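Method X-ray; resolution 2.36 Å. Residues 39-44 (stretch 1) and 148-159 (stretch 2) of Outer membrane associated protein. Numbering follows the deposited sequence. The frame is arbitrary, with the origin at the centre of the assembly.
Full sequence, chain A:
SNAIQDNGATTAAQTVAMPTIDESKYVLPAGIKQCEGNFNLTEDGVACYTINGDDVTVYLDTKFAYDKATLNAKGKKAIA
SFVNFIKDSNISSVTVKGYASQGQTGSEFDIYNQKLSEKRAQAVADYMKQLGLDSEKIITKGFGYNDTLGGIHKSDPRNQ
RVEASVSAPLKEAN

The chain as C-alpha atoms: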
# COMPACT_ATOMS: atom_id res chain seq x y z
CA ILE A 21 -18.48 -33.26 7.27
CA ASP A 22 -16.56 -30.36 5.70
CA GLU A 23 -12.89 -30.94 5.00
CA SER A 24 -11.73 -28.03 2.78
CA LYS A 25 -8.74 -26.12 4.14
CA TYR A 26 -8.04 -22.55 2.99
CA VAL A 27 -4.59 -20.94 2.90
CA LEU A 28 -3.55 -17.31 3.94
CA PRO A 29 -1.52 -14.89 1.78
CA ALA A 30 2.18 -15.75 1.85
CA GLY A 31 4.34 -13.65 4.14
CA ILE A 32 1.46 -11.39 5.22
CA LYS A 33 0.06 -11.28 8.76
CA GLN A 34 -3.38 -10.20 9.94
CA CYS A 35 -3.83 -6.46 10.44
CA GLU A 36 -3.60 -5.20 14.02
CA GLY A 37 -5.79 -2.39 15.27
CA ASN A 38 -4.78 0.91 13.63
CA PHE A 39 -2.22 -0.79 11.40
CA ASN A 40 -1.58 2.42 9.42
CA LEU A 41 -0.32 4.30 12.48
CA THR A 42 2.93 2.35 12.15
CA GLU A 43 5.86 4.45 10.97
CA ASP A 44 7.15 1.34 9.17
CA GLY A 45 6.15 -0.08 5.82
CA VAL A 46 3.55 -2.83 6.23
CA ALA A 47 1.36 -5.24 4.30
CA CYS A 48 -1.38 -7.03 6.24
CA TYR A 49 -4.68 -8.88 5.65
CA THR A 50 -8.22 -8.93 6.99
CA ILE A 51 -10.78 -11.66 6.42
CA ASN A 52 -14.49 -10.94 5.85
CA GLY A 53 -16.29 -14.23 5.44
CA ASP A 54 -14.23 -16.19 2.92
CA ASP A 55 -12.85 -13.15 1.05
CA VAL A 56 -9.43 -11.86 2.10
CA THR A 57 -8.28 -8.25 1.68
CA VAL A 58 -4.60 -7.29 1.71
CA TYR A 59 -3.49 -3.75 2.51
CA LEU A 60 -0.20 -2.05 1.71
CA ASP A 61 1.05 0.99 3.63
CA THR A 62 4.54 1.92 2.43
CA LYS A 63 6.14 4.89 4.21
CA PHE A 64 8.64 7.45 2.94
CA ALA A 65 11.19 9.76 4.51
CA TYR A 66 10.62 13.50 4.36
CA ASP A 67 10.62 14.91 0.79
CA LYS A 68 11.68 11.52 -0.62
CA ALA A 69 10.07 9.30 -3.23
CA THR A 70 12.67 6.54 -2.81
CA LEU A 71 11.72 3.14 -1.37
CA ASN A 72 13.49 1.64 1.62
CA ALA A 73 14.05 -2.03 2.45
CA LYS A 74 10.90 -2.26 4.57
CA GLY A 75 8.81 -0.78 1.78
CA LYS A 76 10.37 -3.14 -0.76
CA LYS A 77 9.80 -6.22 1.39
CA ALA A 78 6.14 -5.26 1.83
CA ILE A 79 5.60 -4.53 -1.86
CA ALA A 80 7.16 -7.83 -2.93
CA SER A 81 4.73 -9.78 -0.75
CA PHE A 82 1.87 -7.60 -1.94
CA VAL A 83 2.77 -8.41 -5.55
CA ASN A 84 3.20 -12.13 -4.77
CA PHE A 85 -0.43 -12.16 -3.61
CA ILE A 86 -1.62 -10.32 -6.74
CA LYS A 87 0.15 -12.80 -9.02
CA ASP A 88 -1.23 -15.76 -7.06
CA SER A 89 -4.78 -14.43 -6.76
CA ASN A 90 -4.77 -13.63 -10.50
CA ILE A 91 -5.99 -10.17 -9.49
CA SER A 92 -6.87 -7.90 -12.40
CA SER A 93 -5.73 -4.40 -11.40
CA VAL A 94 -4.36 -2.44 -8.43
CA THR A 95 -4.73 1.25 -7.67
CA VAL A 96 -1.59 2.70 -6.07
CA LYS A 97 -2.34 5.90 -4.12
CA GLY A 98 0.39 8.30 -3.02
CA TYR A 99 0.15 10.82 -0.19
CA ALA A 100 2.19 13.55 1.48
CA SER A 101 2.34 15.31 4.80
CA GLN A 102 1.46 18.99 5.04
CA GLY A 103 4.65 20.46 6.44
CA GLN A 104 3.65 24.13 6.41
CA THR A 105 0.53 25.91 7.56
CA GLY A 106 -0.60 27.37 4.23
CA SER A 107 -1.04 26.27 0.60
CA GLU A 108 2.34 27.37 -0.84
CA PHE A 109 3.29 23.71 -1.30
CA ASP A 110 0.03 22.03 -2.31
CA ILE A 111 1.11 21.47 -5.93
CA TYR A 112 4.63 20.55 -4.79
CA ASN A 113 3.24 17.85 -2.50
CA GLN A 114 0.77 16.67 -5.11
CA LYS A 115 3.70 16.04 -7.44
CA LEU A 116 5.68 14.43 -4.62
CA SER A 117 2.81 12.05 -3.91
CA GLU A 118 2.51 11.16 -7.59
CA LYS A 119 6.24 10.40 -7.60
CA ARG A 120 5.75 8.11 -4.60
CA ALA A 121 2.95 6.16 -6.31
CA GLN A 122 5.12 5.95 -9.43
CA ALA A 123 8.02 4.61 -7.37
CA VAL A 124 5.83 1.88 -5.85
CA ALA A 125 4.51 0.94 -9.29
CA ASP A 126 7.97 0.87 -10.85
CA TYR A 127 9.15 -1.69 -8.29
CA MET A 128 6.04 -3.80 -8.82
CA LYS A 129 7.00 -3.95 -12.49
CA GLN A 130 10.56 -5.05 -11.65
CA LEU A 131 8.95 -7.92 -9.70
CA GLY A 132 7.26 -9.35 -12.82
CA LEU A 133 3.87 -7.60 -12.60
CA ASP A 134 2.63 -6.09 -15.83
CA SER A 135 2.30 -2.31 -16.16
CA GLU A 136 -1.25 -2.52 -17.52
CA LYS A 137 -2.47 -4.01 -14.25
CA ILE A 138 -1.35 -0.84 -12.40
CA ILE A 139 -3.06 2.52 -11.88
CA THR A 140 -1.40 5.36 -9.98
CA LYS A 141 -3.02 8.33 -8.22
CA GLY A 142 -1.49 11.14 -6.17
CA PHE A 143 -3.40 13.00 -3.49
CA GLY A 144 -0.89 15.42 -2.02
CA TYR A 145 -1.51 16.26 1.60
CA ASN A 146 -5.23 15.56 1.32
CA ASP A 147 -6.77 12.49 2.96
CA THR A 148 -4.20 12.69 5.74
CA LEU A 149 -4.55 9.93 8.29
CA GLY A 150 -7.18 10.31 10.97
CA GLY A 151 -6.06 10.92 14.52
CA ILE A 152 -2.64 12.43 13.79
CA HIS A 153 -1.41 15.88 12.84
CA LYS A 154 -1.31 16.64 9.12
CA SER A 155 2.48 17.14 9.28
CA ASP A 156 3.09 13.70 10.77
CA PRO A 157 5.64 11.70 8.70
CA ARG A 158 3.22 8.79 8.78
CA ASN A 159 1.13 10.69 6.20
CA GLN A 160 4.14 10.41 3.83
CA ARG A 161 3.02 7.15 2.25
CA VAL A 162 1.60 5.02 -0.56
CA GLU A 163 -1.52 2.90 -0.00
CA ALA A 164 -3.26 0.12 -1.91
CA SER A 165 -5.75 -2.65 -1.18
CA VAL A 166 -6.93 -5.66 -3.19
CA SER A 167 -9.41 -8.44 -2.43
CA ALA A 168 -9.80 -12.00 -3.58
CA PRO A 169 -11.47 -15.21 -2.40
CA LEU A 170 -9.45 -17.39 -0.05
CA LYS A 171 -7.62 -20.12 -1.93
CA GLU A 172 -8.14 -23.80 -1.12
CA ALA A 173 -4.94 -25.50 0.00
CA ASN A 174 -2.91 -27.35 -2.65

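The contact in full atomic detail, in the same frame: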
# COMPACT_ATOMS: atom_id res chain seq x y z
N PHE A 39 -3.46 -0.30 11.99
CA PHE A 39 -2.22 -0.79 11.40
C PHE A 39 -1.49 0.29 10.60
O PHE A 39 -0.30 0.14 10.31
CB PHE A 39 -2.51 -1.98 10.50
CG PHE A 39 -3.21 -1.62 9.23
CD1 PHE A 39 -2.48 -1.27 8.10
CD2 PHE A 39 -4.59 -1.60 9.17
CE1 PHE A 39 -3.12 -0.91 6.92
CE2 PHE A 39 -5.25 -1.25 7.99
CZ PHE A 39 -4.50 -0.91 6.87
N ASN A 40 -2.18 1.36 10.21
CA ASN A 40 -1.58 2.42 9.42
C ASN A 40 -0.87 3.46 10.27
O ASN A 40 -0.17 4.32 9.72
CB ASN A 40 -2.64 3.11 8.56
CG ASN A 40 -3.87 3.50 9.38
OD1 ASN A 40 -3.91 3.33 10.60
ND2 ASN A 40 -4.88 4.04 8.70
N LEU A 41 -1.05 3.41 11.59
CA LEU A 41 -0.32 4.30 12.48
C LEU A 41 1.06 3.76 12.84
O LEU A 41 1.69 4.25 13.79
CB LEU A 41 -1.15 4.57 13.74
CG LEU A 41 -2.08 5.79 13.66
CD1 LEU A 41 -2.95 5.80 12.39
CD2 LEU A 41 -2.94 5.89 14.91
N THR A 42 1.53 2.76 12.11
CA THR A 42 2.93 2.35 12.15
C THR A 42 3.76 3.28 11.28
O THR A 42 3.36 3.61 10.16
CB THR A 42 3.07 0.92 11.64
OG1 THR A 42 2.50 0.84 10.32
CG2 THR A 42 2.36 -0.06 12.56
N GLU A 43 4.92 3.69 11.79
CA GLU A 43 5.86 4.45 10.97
C GLU A 43 6.79 3.54 10.18
O GLU A 43 7.87 3.98 9.77
CB GLU A 43 6.66 5.43 11.84
CG GLU A 43 7.10 6.66 11.05
CD GLU A 43 7.36 7.87 11.93
OE1 GLU A 43 8.48 8.42 11.88
OE2 GLU A 43 6.44 8.27 12.68
N ASP A 44 6.41 2.29 9.98
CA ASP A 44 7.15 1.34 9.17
C ASP A 44 6.27 0.92 8.00
O ASP A 44 5.04 0.99 8.08
CB ASP A 44 7.56 0.10 9.99
CG ASP A 44 8.54 0.42 11.11
OD1 ASP A 44 8.95 1.59 11.24
OD2 ASP A 44 8.91 -0.51 11.87
N THR A 148 -5.18 13.06 4.73
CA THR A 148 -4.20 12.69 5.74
C THR A 148 -4.85 11.76 6.75
O THR A 148 -6.07 11.73 6.91
CB THR A 148 -3.62 13.91 6.46
OG1 THR A 148 -4.64 14.58 7.21
CG2 THR A 148 -2.99 14.86 5.46
N LEU A 149 -4.02 10.97 7.42
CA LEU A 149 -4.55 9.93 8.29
C LEU A 149 -5.31 10.52 9.47
O LEU A 149 -4.95 11.57 10.02
CB LEU A 149 -3.41 9.03 8.77
CG LEU A 149 -2.82 8.15 7.67
CD1 LEU A 149 -1.58 7.43 8.17
CD2 LEU A 149 -3.86 7.13 7.20
N GLY A 150 -6.39 9.84 9.85
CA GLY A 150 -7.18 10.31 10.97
C GLY A 150 -6.47 10.07 12.28
O GLY A 150 -5.82 9.04 12.49
N GLY A 151 -6.59 11.04 13.19
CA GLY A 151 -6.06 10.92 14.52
C GLY A 151 -4.67 11.48 14.72
O GLY A 151 -4.21 11.55 15.87
N ILE A 152 -3.98 11.88 13.66
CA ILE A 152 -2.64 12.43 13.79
C ILE A 152 -2.61 13.80 13.13
O ILE A 152 -3.53 14.19 12.40
CB ILE A 152 -1.58 11.49 13.19
CG1 ILE A 152 -1.77 11.35 11.69
CG2 ILE A 152 -1.69 10.10 13.86
CD1 ILE A 152 -0.85 10.32 11.06
N HIS A 153 -1.57 14.57 13.45
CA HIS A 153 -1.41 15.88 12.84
C HIS A 153 -1.12 15.72 11.35
O HIS A 153 -0.56 14.70 10.91
CB HIS A 153 -0.29 16.64 13.54
CG HIS A 153 -0.26 18.11 13.24
ND1 HIS A 153 0.32 18.63 12.10
CD2 HIS A 153 -0.72 19.17 13.95
CE1 HIS A 153 0.21 19.95 12.11
NE2 HIS A 153 -0.41 20.30 13.22
N LYS A 154 -1.51 16.72 10.56
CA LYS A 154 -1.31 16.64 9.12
C LYS A 154 0.17 16.61 8.73
O LYS A 154 0.50 16.15 7.62
CB LYS A 154 -2.01 17.81 8.44
CG LYS A 154 -3.50 17.86 8.69
CD LYS A 154 -4.09 19.14 8.10
CE LYS A 154 -5.58 19.01 7.84
NZ LYS A 154 -6.06 20.16 7.03
N SER A 155 1.06 17.10 9.58
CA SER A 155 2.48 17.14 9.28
C SER A 155 3.21 15.89 9.76
O SER A 155 4.45 15.84 9.70
CB SER A 155 3.10 18.38 9.91
OG SER A 155 2.85 18.39 11.30
N ASP A 156 2.48 14.90 10.24
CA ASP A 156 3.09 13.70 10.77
C ASP A 156 3.76 12.93 9.63
O ASP A 156 3.15 12.76 8.58
CB ASP A 156 2.01 12.86 11.46
CG ASP A 156 2.56 11.68 12.23
OD1 ASP A 156 3.13 10.77 11.59
OD2 ASP A 156 2.40 11.65 13.47
N PRO A 157 5.00 12.47 9.80
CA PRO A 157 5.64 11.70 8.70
C PRO A 157 4.87 10.45 8.32
O PRO A 157 5.10 9.91 7.24
CB PRO A 157 7.02 11.35 9.27
CG PRO A 157 7.21 12.26 10.42
CD PRO A 157 5.85 12.50 10.99
N ARG A 158 3.99 9.95 9.18
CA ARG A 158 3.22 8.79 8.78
C ARG A 158 2.27 9.09 7.61
O ARG A 158 1.83 8.16 6.93
CB ARG A 158 2.45 8.24 9.96
CG ARG A 158 3.29 7.36 10.87
CD ARG A 158 2.54 7.00 12.14
NE ARG A 158 2.30 8.19 12.97
CZ ARG A 158 1.85 8.14 14.22
NH1 ARG A 158 1.66 9.26 14.90
NH2 ARG A 158 1.58 6.98 14.79
N ASN A 159 1.93 10.36 7.37
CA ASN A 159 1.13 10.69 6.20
C ASN A 159 1.91 10.53 4.90
O ASN A 159 1.30 10.39 3.83
CB ASN A 159 0.59 12.11 6.34
CG ASN A 159 -0.48 12.21 7.39
OD1 ASN A 159 -1.38 11.39 7.44
ND2 ASN A 159 -0.38 13.22 8.25

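Two loop segments far apart in sequence meet here; the touching residues are at least 109 positions apart in sequence. Stretch 1 has no regular helix or strand. Stretch 2 is mostly loop and turn, ending in a short 3-10 segment at 157-159. The backbones come nearest at Glu-43 and Arg-158, whose CA atoms lie 5.5 Å apart. The contact buries 385 Å² in all, and Arg-158 and Leu-41 supply the largest shares.

One hydrogen bond joins the stretches. Arg-158 NH2 donates to Leu-41 O at 2.9 Å, with an N-H...acceptor angle of 161°. The carbonyl lies at the edge of the guanidinium, near its plane, where the N-H groups point.

Two more N-H groups of the guanidinium, on NE and NH1, are taken up by Asp-156. Arg-158 NE donates to Asp-156 OD1 at 3.0 Å, and Arg-158 NH1 donates to Asp-156 OD2 at 2.9 Å. Both bonds are nearly straight and form a two-pronged salt bridge within stretch 2. Asp-156 OD1 also accepts the backbone Arg-158 N at 2.7 Å. The carboxylate thus ties the arginine at both its backbone and its tip, while NH2 reaches across to stretch 1.

Glu-43 adds charge but no bond. Its OE2 lies 4.2 Å from Arg-158 NE, well out of the guanidinium plane, so no N-H points at it. The same OE2 is 4.3 Å from Asp-156 OD1, a pair of like charges. Glu-43 OE2 also touches the aliphatic part of the arginine, 3.7 Å from Arg-158 CG.

Apolar packing lies beside the polar link. Leu-41 CG sits 4.3 Å from Ile-152 CG2. Asn-40 ND2 approaches Leu-149 CD2 at 3.6 Å, a van der Waals contact that gives the amide no acceptor. Leu-149 and Ile-152 both direct their CA-to-CB bonds toward stretch 1. They begin and end a type II turn. Gly-151 within it has phi 93° and psi -8°, where a CB would jam against the preceding carbonyl oxygen.

Internal bonds support each loop. In stretch 1, Thr-42 OG1 donates to Phe-39 O at 2.9 Å. In stretch 2, Leu-149 N donates to Asn-159 OD1 at 2.7 Å, tying the start of the loop to its end. Asn-159 ND2 makes a weak bond to Lys-154 O at 3.1 Å. The type I turn from His-153 to Asp-156 is closed by Asp-156 N to His-153 O at 3.1 Å. Within it, Ser-155 N donates to His-153 ND1 at 3.0 Å. Asn-159 N donates to Asp-156 O at 3.0 Å.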